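Local atomic coordinates of probable aminotransferase (Pseudomonas aeruginosa, PDB entry 5YKR), a protein that belongs to the class-III aminotransferases, a family of pyridoxal-phosphate enzymes, and carries its cofactor covalently attached to a lysine. Residues D24-R29 with L417-V422; P58-E63 with T70-Q75; G244-T249 with E278-V283. One frame throughout, in Å; residues are numbered along the deposited sequence.

Contact 1 of 3, residues D24-R29 with L417-V422; sequences DELHPR and LLNRGV
Water 1 ties His27 to Leu418: its oxygen lies 2.8 Å from His27 NE2 and donates to Leu418 O at 3.0 Å. The same imidazole brings its carbon corner to the neighbouring amide, with His27 CE1 3.3 Å from Asn419 OD1. That oxygen sits at the ring edge, and ring and amide planes are only 20° apart, so the approach is nearly coplanar, a carbon-to-oxygen contact and not a conventional hydrogen bond. The other ring nitrogen, ND1, is hydrogen-bonded to Phe23 O in helix 9-26, and this second hold limits how the ring can turn. Leu418 has its CG anti to the backbone N (chi1 -178°), which sends CD2 back toward the imidazole, 3.8 Å from His27 CE1 and oblique to the ring. Leu26 adds a methyl, its CD1 resting 3.6 Å from Asn419 O.

Helix 9-26 gives way to helix 28-37 at His27, which leaves the first and takes the N-cap position of the second. Across the contact, helix 407-418 ends in a Schellman motif with Gly421, at positive phi, as the C-prime residue, Val422 N bonding to Leu417 O and Gly421 N to Leu418 O. Glu19 OE1, also in helix 9-26, accepts from Asn419 ND2 and so helps to set the amide. Asn419 OD1 is buried without a hydrogen-bonding partner in the model; the edge of the imidazole, whose carbon-bound hydrogen is probably slightly positive, may compensate it in part.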
loop_
_atom_site.group_PDB
_atom_site.type_symbol
_atom_site.label_atom_id
_atom_site.label_comp_id
_atom_site.label_asym_id
_atom_site.label_seq_id
_atom_site.Cartn_x
_atom_site.Cartn_y
_atom_site.Cartn_z
ATOM N N ASP A 24 16.656 -29.585 -2.666
ATOM C CA ASP A 24 15.935 -30.162 -3.811
ATOM C C ASP A 24 15.299 -31.516 -3.443
ATOM O O ASP A 24 14.136 -31.783 -3.785
ATOM C CB ASP A 24 16.878 -30.373 -4.997
ATOM C CG ASP A 24 17.494 -29.084 -5.539
ATOM O OD1 ASP A 24 16.907 -28.009 -5.340
ATOM O OD2 ASP A 24 18.571 -29.183 -6.235
ATOM N N GLU A 25 16.057 -32.350 -2.744
ATOM C CA GLU A 25 15.591 -33.683 -2.368
ATOM C C GLU A 25 14.425 -33.632 -1.391
ATOM O O GLU A 25 13.506 -34.405 -1.521
ATOM C CB GLU A 25 16.700 -34.521 -1.745
ATOM C CG GLU A 25 17.842 -34.903 -2.650
ATOM C CD GLU A 25 19.048 -35.444 -1.865
ATOM O OE1 GLU A 25 18.918 -35.808 -0.637
ATOM O OE2 GLU A 25 20.145 -35.487 -2.485
ATOM N N LEU A 26 14.480 -32.709 -0.439
ATOM C CA LEU A 26 13.462 -32.604 0.612
ATOM C C LEU A 26 12.203 -31.893 0.177
ATOM O O LEU A 26 11.158 -32.108 0.795
ATOM C CB LEU A 26 14.044 -31.822 1.810
ATOM C CG LEU A 26 15.048 -32.564 2.696
ATOM C CD1 LEU A 26 15.665 -31.593 3.691
ATOM C CD2 LEU A 26 14.398 -33.723 3.448
ATOM N N HIS A 27 12.285 -31.025 -0.843
ATOM C CA HIS A 27 11.120 -30.182 -1.195
ATOM C C HIS A 27 10.686 -30.310 -2.664
ATOM O O HIS A 27 10.503 -29.298 -3.345
ATOM C CB HIS A 27 11.407 -28.725 -0.807
ATOM C CG HIS A 27 12.021 -28.557 0.553
ATOM N ND1 HIS A 27 13.395 -28.508 0.760
ATOM C CD2 HIS A 27 11.449 -28.461 1.785
ATOM C CE1 HIS A 27 13.624 -28.357 2.053
ATOM N NE2 HIS A 27 12.469 -28.338 2.701
ATOM N N PRO A 28 10.426 -31.539 -3.143
ATOM C CA PRO A 28 10.160 -31.665 -4.585
ATOM C C PRO A 28 8.858 -31.014 -5.069
ATOM O O PRO A 28 8.804 -30.505 -6.174
ATOM C CB PRO A 28 10.163 -33.192 -4.814
ATOM C CG PRO A 28 9.781 -33.773 -3.479
ATOM C CD PRO A 28 10.467 -32.846 -2.486
ATOM N N ARG A 29 7.822 -31.043 -4.258
ATOM C CA ARG A 29 6.572 -30.434 -4.655
ATOM C C ARG A 29 6.687 -28.900 -4.709
ATOM O O ARG A 29 6.134 -28.298 -5.612
ATOM C CB ARG A 29 5.424 -30.871 -3.756
ATOM C CG ARG A 29 5.132 -32.348 -3.833
ATOM C CD ARG A 29 4.096 -32.775 -2.826
ATOM N NE ARG A 29 2.796 -32.188 -3.087
ATOM C CZ ARG A 29 1.695 -32.487 -2.403
ATOM N NH1 ARG A 29 1.711 -33.397 -1.413
ATOM N NH2 ARG A 29 0.551 -31.901 -2.733
ATOM N N LEU A 417 19.632 -24.285 8.394
ATOM C CA LEU A 417 18.538 -24.281 9.356
ATOM C C LEU A 417 17.210 -24.677 8.711
ATOM O O LEU A 417 16.443 -25.477 9.260
ATOM C CB LEU A 417 18.454 -22.946 10.089
ATOM C CG LEU A 417 19.195 -22.961 11.405
ATOM C CD1 LEU A 417 20.693 -23.108 11.203
ATOM C CD2 LEU A 417 18.957 -21.743 12.217
ATOM N N LEU A 418 16.936 -24.129 7.535
ATOM C CA LEU A 418 15.670 -24.444 6.822
ATOM C C LEU A 418 15.515 -25.945 6.582
ATOM O O LEU A 418 14.478 -26.557 6.877
ATOM C CB LEU A 418 15.613 -23.649 5.503
ATOM C CG LEU A 418 14.355 -23.804 4.651
ATOM C CD1 LEU A 418 14.146 -22.543 3.788
ATOM C CD2 LEU A 418 14.306 -25.081 3.811
ATOM N N ASN A 419 16.586 -26.556 6.066
ATOM C CA ASN A 419 16.551 -28.003 5.782
ATOM C C ASN A 419 16.407 -28.884 7.023
ATOM O O ASN A 419 16.139 -30.079 6.888
ATOM C CB ASN A 419 17.828 -28.422 5.025
ATOM C CG ASN A 419 17.827 -28.039 3.540
ATOM O OD1 ASN A 419 16.788 -27.879 2.900
ATOM N ND2 ASN A 419 19.058 -27.904 2.988
ATOM N N ARG A 420 16.568 -28.302 8.204
ATOM C CA ARG A 420 16.420 -29.017 9.473
ATOM C C ARG A 420 15.295 -28.431 10.329
ATOM O O ARG A 420 15.224 -28.651 11.527
ATOM C CB ARG A 420 17.779 -29.047 10.203
ATOM C CG ARG A 420 18.806 -29.906 9.468
ATOM C CD ARG A 420 20.225 -29.607 9.936
ATOM N NE ARG A 420 21.198 -30.329 9.124
ATOM C CZ ARG A 420 21.562 -30.020 7.893
ATOM N NH1 ARG A 420 21.006 -28.979 7.258
ATOM N NH2 ARG A 420 22.432 -30.781 7.229
ATOM N N GLY A 421 14.357 -27.719 9.665
ATOM C CA GLY A 421 13.088 -27.361 10.296
ATOM C C GLY A 421 13.020 -26.033 11.057
ATOM O O GLY A 421 12.143 -25.866 11.932
ATOM N N VAL A 422 13.884 -25.072 10.724
ATOM C CA VAL A 422 13.836 -23.746 11.343
ATOM C C VAL A 422 13.862 -22.687 10.216
ATOM O O VAL A 422 14.804 -22.656 9.397
ATOM C CB VAL A 422 14.984 -23.507 12.303
ATOM C CG1 VAL A 422 15.005 -22.057 12.750
ATOM C CG2 VAL A 422 14.903 -24.464 13.499
HETATM O O HOH W 1 13.149 -28.772 5.368
#

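Contact 2 of 3, residues P58-E63 with T70-Q75; sequences PLLVKE and TDIDGQ
Ile72 lays its CD1 methyl against Leu60 CB at 3.7 Å, the two side chains meeting at a slant. Its CG1 stands between the backbone N and the carbonyl carbon (chi1 63°), and this rotamer brings the ethyl arm against Leu60 while CG2 also comes close to Leu60 O. Next to this apolar patch, Ile72 N donates to Leu60 O at 3.0 Å. Helix 28-37 flanks the pair, Ala33 touching Leu60 and Ser30 touching Ile72.

Lys62 and Thr70 run side by side in the same direction. Both the lysine CG and the threonine CG2 are anti to their backbone nitrogens, and a bend at the third lysine torsion (chi3 79°) carries CE to 3.7 Å from Thr70 CG2. The ammonium then gives a hydrogen bond to water 2, which in turn donates to Asp71 O. Thr70 OG1, on the other branch, lies 2.8 Å from water 3, and that water donates to Glu63 O.

The strands form the hairpin 61-65/68-71, interrupted by a classic beta bulge: Lys62 and Glu63 both face Thr70. Thr70 O accepts from both their backbone nitrogens, from Lys62 N at 2.9 Å and with a longer bond from Glu63 N. Thr70 N answers with a nearly straight bond to Glu63 O, 2.8 Å. The backbone of Val61 hydrogen-bonds to the second subunit, and Leu112 of that subunit packs on the Val61 side chain.

At the end of strand 68-71, Asp71 starts a type I turn that closes at Gly74. Its OD1 receives Gln75 N at 2.9 Å from above the carboxylate plane, and more weakly Asp73 N; OD2 is bonded to Tyr77 OH and approaches Leu59 CD2 to 3.7 Å.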
loop_
_atom_site.group_PDB
_atom_site.type_symbol
_atom_site.label_atom_id
_atom_site.label_comp_id
_atom_site.label_asym_id
_atom_site.label_seq_id
_atom_site.Cartn_x
_atom_site.Cartn_y
_atom_site.Cartn_z
ATOM N N PRO A 58 11.280 -20.718 -3.483
ATOM C CA PRO A 58 10.572 -20.516 -2.236
ATOM C C PRO A 58 9.702 -21.731 -1.894
ATOM O O PRO A 58 9.129 -22.390 -2.779
ATOM C CB PRO A 58 9.671 -19.306 -2.505
ATOM C CG PRO A 58 9.554 -19.239 -3.954
ATOM C CD PRO A 58 10.822 -19.771 -4.527
ATOM N N LEU A 59 9.613 -22.020 -0.598
ATOM C CA LEU A 59 8.645 -23.034 -0.142
ATOM C C LEU A 59 7.205 -22.562 -0.400
ATOM O O LEU A 59 6.900 -21.408 -0.166
ATOM C CB LEU A 59 8.831 -23.278 1.338
ATOM C CG LEU A 59 10.185 -23.749 1.866
ATOM C CD1 LEU A 59 10.154 -23.706 3.382
ATOM C CD2 LEU A 59 10.494 -25.125 1.316
ATOM N N LEU A 60 6.339 -23.504 -0.802
ATOM C CA LEU A 60 4.890 -23.258 -0.770
ATOM C C LEU A 60 4.350 -23.755 0.577
ATOM O O LEU A 60 4.596 -24.889 0.999
ATOM C CB LEU A 60 4.100 -23.884 -1.911
ATOM C CG LEU A 60 3.902 -22.995 -3.149
ATOM C CD1 LEU A 60 5.271 -22.873 -3.828
ATOM C CD2 LEU A 60 2.874 -23.549 -4.097
ATOM N N VAL A 61 3.660 -22.862 1.254
ATOM C CA VAL A 61 3.051 -23.160 2.541
ATOM C C VAL A 61 1.713 -23.803 2.396
ATOM O O VAL A 61 0.867 -23.283 1.651
ATOM C CB VAL A 61 2.975 -21.893 3.418
ATOM C CG1 VAL A 61 2.215 -22.138 4.732
ATOM C CG2 VAL A 61 4.371 -21.339 3.658
ATOM N N LYS A 62 1.488 -24.873 3.156
ATOM C CA LYS A 62 0.145 -25.491 3.287
ATOM C C LYS A 62 -0.663 -24.843 4.380
ATOM O O LYS A 62 -1.806 -24.414 4.155
ATOM C CB LYS A 62 0.298 -26.985 3.590
ATOM C CG LYS A 62 -1.011 -27.767 3.691
ATOM C CD LYS A 62 -0.739 -29.253 3.858
ATOM C CE LYS A 62 -0.356 -29.623 5.286
ATOM N NZ LYS A 62 0.016 -31.089 5.401
ATOM N N GLU A 63 -0.102 -24.788 5.583
ATOM C CA GLU A 63 -0.770 -24.127 6.697
ATOM C C GLU A 63 0.214 -23.703 7.751
ATOM O O GLU A 63 1.350 -24.212 7.836
ATOM C CB GLU A 63 -1.851 -25.010 7.300
ATOM C CG GLU A 63 -1.314 -26.282 7.859
ATOM C CD GLU A 63 -2.407 -27.188 8.327
ATOM O OE1 GLU A 63 -3.607 -26.889 8.083
ATOM O OE2 GLU A 63 -2.063 -28.200 8.957
ATOM N N THR A 70 3.791 -25.654 8.064
ATOM C CA THR A 70 3.904 -26.889 7.318
ATOM C C THR A 70 3.861 -26.562 5.841
ATOM O O THR A 70 2.980 -25.822 5.402
ATOM C CB THR A 70 2.759 -27.867 7.658
ATOM O OG1 THR A 70 2.724 -28.119 9.062
ATOM C CG2 THR A 70 2.906 -29.160 6.918
ATOM N N ASP A 71 4.823 -27.061 5.083
ATOM C CA ASP A 71 4.869 -26.832 3.638
ATOM C C ASP A 71 4.093 -27.910 2.851
ATOM O O ASP A 71 3.573 -28.861 3.418
ATOM C CB ASP A 71 6.310 -26.613 3.159
ATOM C CG ASP A 71 7.163 -27.870 3.121
ATOM O OD1 ASP A 71 6.598 -28.979 3.170
ATOM O OD2 ASP A 71 8.406 -27.714 2.972
ATOM N N ILE A 72 4.036 -27.764 1.539
ATOM C CA ILE A 72 3.272 -28.688 0.728
ATOM C C ILE A 72 3.932 -30.035 0.532
ATOM O O ILE A 72 3.284 -30.951 0.043
ATOM C CB ILE A 72 2.858 -28.070 -0.626
ATOM C CG1 ILE A 72 4.061 -27.714 -1.501
ATOM C CG2 ILE A 72 1.916 -26.852 -0.414
ATOM C CD1 ILE A 72 3.648 -27.392 -2.935
ATOM N N ASP A 73 5.215 -30.154 0.919
ATOM C CA ASP A 73 5.908 -31.438 0.996
ATOM C C ASP A 73 5.714 -32.131 2.357
ATOM O O ASP A 73 6.291 -33.193 2.588
ATOM C CB ASP A 73 7.387 -31.272 0.661
ATOM C CG ASP A 73 7.612 -31.029 -0.822
ATOM O OD1 ASP A 73 7.509 -32.013 -1.620
ATOM O OD2 ASP A 73 7.910 -29.865 -1.186
ATOM N N GLY A 74 4.939 -31.528 3.268
ATOM C CA GLY A 74 4.759 -32.091 4.589
ATOM C C GLY A 74 5.855 -31.838 5.583
ATOM O O GLY A 74 5.789 -32.335 6.706
ATOM N N GLN A 75 6.856 -31.040 5.207
ATOM C CA GLN A 75 7.889 -30.651 6.138
ATOM C C GLN A 75 7.333 -29.655 7.117
ATOM O O GLN A 75 6.536 -28.754 6.723
ATOM C CB GLN A 75 9.073 -30.019 5.418
ATOM C CG GLN A 75 9.802 -30.961 4.485
ATOM C CD GLN A 75 10.652 -31.928 5.238
ATOM O OE1 GLN A 75 10.306 -33.083 5.328
ATOM N NE2 GLN A 75 11.733 -31.430 5.864
HETATM O O HOH W 2 1.765 -30.977 3.431
HETATM O O HOH W 3 1.747 -26.003 10.561
#

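Contact 3 of 3, residues G244-T249 with E278-V283; sequences GLRELT and EPDFFV
Arg246 passes across Glu278 at about a right angle, its CD 4.1 Å from Glu278 CB, and goes on to set its guanidinium end-on against Asp280. The chain leaves the helix with CG anti to the backbone N (chi1 176°), then bends at its second and third torsions, which brings both terminal nitrogens round to the loop. NH1 does double duty. It donates to Glu278 O at 2.8 Å, almost in line with the carbonyl bond, and to Asp280 OD1 at 3.0 Å, where the approach is from above the carboxylate plane. NH2 completes a two-pronged salt bridge by meeting Asp280 OD2 on its syn side, also at 3.0 Å. Guanidinium and carboxylate are turned 61° against each other, so this pairing is far from the flat, coplanar form.

The contact joins helix 241-251 to the loop that leads into strand 281-284, a member of the seven-stranded mixed sheet. Strand 281-284 lies directly beside 255-259, the strand following that helix in the chain, and runs parallel to it; Asp280 OD2 has a second donor there, Leu256 N, so the one carboxylate bonds to both the helix and strand 255-259.

Thr249, one turn further along the helix, adds another partner: Arg246 NH2 donates to Thr249 OG1 at 2.9 Å, with the hydroxyl 33° out of the guanidinium plane. Glu278 takes its carboxylate elsewhere, extended beyond CG, and its OE1 forms a salt bridge with Arg250 of the same helix.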
loop_
_atom_site.group_PDB
_atom_site.type_symbol
_atom_site.label_atom_id
_atom_site.label_comp_id
_atom_site.label_asym_id
_atom_site.label_seq_id
_atom_site.Cartn_x
_atom_site.Cartn_y
_atom_site.Cartn_z
ATOM N N GLY A 244 20.438 14.258 21.837
ATOM C CA GLY A 244 20.998 15.205 20.864
ATOM C C GLY A 244 20.150 15.354 19.624
ATOM O O GLY A 244 19.941 16.435 19.107
ATOM N N LEU A 245 19.655 14.218 19.130
ATOM C CA LEU A 245 18.758 14.204 17.994
ATOM C C LEU A 245 17.517 15.036 18.284
ATOM O O LEU A 245 17.055 15.818 17.444
ATOM C CB LEU A 245 18.419 12.750 17.635
ATOM C CG LEU A 245 17.313 12.531 16.570
ATOM C CD1 LEU A 245 17.708 13.156 15.239
ATOM C CD2 LEU A 245 17.106 11.031 16.418
ATOM N N ARG A 246 16.938 14.831 19.457
ATOM C CA ARG A 246 15.728 15.569 19.809
ATOM C C ARG A 246 16.024 17.058 19.952
ATOM O O ARG A 246 15.237 17.877 19.520
ATOM C CB ARG A 246 15.093 14.984 21.069
ATOM C CG ARG A 246 13.892 15.721 21.588
ATOM C CD ARG A 246 12.655 15.575 20.705
ATOM N NE ARG A 246 12.736 16.365 19.468
ATOM C CZ ARG A 246 11.714 16.593 18.654
ATOM N NH1 ARG A 246 10.529 16.031 18.892
ATOM N NH2 ARG A 246 11.862 17.374 17.595
ATOM N N GLU A 247 17.143 17.387 20.613
ATOM C CA GLU A 247 17.503 18.777 20.813
ATOM C C GLU A 247 17.764 19.511 19.485
ATOM O O GLU A 247 17.267 20.624 19.281
ATOM C CB GLU A 247 18.644 18.909 21.826
ATOM C CG GLU A 247 18.938 20.359 22.263
ATOM C CD GLU A 247 19.791 21.167 21.274
ATOM O OE1 GLU A 247 20.631 20.571 20.534
ATOM O OE2 GLU A 247 19.638 22.399 21.205
ATOM N N LEU A 248 18.559 18.895 18.595
ATOM C CA LEU A 248 18.891 19.527 17.314
ATOM C C LEU A 248 17.653 19.764 16.449
ATOM O O LEU A 248 17.525 20.802 15.831
ATOM C CB LEU A 248 19.894 18.651 16.547
ATOM C CG LEU A 248 21.364 18.688 17.027
ATOM C CD1 LEU A 248 22.191 17.666 16.325
ATOM C CD2 LEU A 248 21.927 20.022 16.768
ATOM N N THR A 249 16.765 18.758 16.394
ATOM C CA THR A 249 15.596 18.937 15.588
ATOM C C THR A 249 14.676 20.018 16.174
ATOM O O THR A 249 14.110 20.825 15.434
ATOM C CB THR A 249 14.837 17.602 15.362
ATOM O OG1 THR A 249 14.562 16.952 16.606
ATOM C CG2 THR A 249 15.606 16.658 14.417
ATOM N N GLU A 278 10.488 11.413 22.444
ATOM C CA GLU A 278 9.475 12.442 22.204
ATOM C C GLU A 278 9.349 12.699 20.688
ATOM O O GLU A 278 9.698 13.757 20.198
ATOM C CB GLU A 278 9.825 13.730 22.964
ATOM C CG GLU A 278 9.786 13.551 24.458
ATOM C CD GLU A 278 10.312 14.770 25.196
ATOM O OE1 GLU A 278 9.668 15.802 25.144
ATOM O OE2 GLU A 278 11.410 14.709 25.778
ATOM N N PRO A 279 8.823 11.717 19.945
ATOM C CA PRO A 279 8.687 11.874 18.470
ATOM C C PRO A 279 7.723 13.003 18.125
ATOM O O PRO A 279 6.754 13.205 18.833
ATOM C CB PRO A 279 8.104 10.537 18.006
ATOM C CG PRO A 279 7.632 9.900 19.232
ATOM C CD PRO A 279 8.249 10.463 20.444
ATOM N N ASP A 280 7.959 13.655 17.019
ATOM C CA ASP A 280 6.906 14.495 16.386
ATOM C C ASP A 280 5.886 13.678 15.611
ATOM O O ASP A 280 4.727 14.020 15.572
ATOM C CB ASP A 280 7.520 15.594 15.522
ATOM C CG ASP A 280 8.423 16.490 16.312
ATOM O OD1 ASP A 280 8.018 16.939 17.435
ATOM O OD2 ASP A 280 9.562 16.766 15.822
ATOM N N PHE A 281 6.394 12.663 14.927
ATOM C CA PHE A 281 5.608 11.698 14.176
ATOM C C PHE A 281 6.101 10.297 14.540
ATOM O O PHE A 281 7.289 10.099 14.763
ATOM C CB PHE A 281 5.756 11.876 12.659
ATOM C CG PHE A 281 5.223 13.164 12.132
ATOM C CD1 PHE A 281 6.014 14.282 12.128
ATOM C CD2 PHE A 281 3.955 13.244 11.592
ATOM C CE1 PHE A 281 5.545 15.479 11.626
ATOM C CE2 PHE A 281 3.468 14.459 11.057
ATOM C CZ PHE A 281 4.279 15.570 11.099
ATOM N N PHE A 282 5.169 9.348 14.534
ATOM C CA PHE A 282 5.443 7.946 14.880
ATOM C C PHE A 282 4.813 7.095 13.790
ATOM O O PHE A 282 3.633 7.290 13.462
ATOM C CB PHE A 282 4.757 7.671 16.234
ATOM C CG PHE A 282 4.923 6.291 16.763
ATOM C CD1 PHE A 282 4.071 5.240 16.354
ATOM C CD2 PHE A 282 5.916 6.027 17.715
ATOM C CE1 PHE A 282 4.255 3.979 16.867
ATOM C CE2 PHE A 282 6.057 4.756 18.223
ATOM C CZ PHE A 282 5.234 3.739 17.811
ATOM N N VAL A 283 5.577 6.182 13.214
ATOM C CA VAL A 283 5.100 5.298 12.154
ATOM C C VAL A 283 5.238 3.829 12.559
ATOM O O VAL A 283 6.290 3.418 13.102
ATOM C CB VAL A 283 5.932 5.554 10.860
ATOM C CG1 VAL A 283 5.672 4.491 9.775
ATOM C CG2 VAL A 283 5.674 6.970 10.360
#

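In the fold
Contacts 1 and 2 are neighbours, their centres 9 Å apart. Asp73 of contact 2 joins them, its OD1 lying 2.8 Å from Arg29 N in a probable hydrogen bond at the start of helix 28-37. Residues of both also approach the second subunit: Arg29, Pro58, Leu60, Val61 and Ile72 pack on it. Contact 3 is remote, on the opposite side of the chain's centre. It is about 45 Å from contact 1 and 44 Å from contact 2, centre to centre, with nearest atoms about 27 Å away in each case. Strand 281-284, which contact 3 leads into, ends just before Lys286, the residue modified by pyridoxal phosphate.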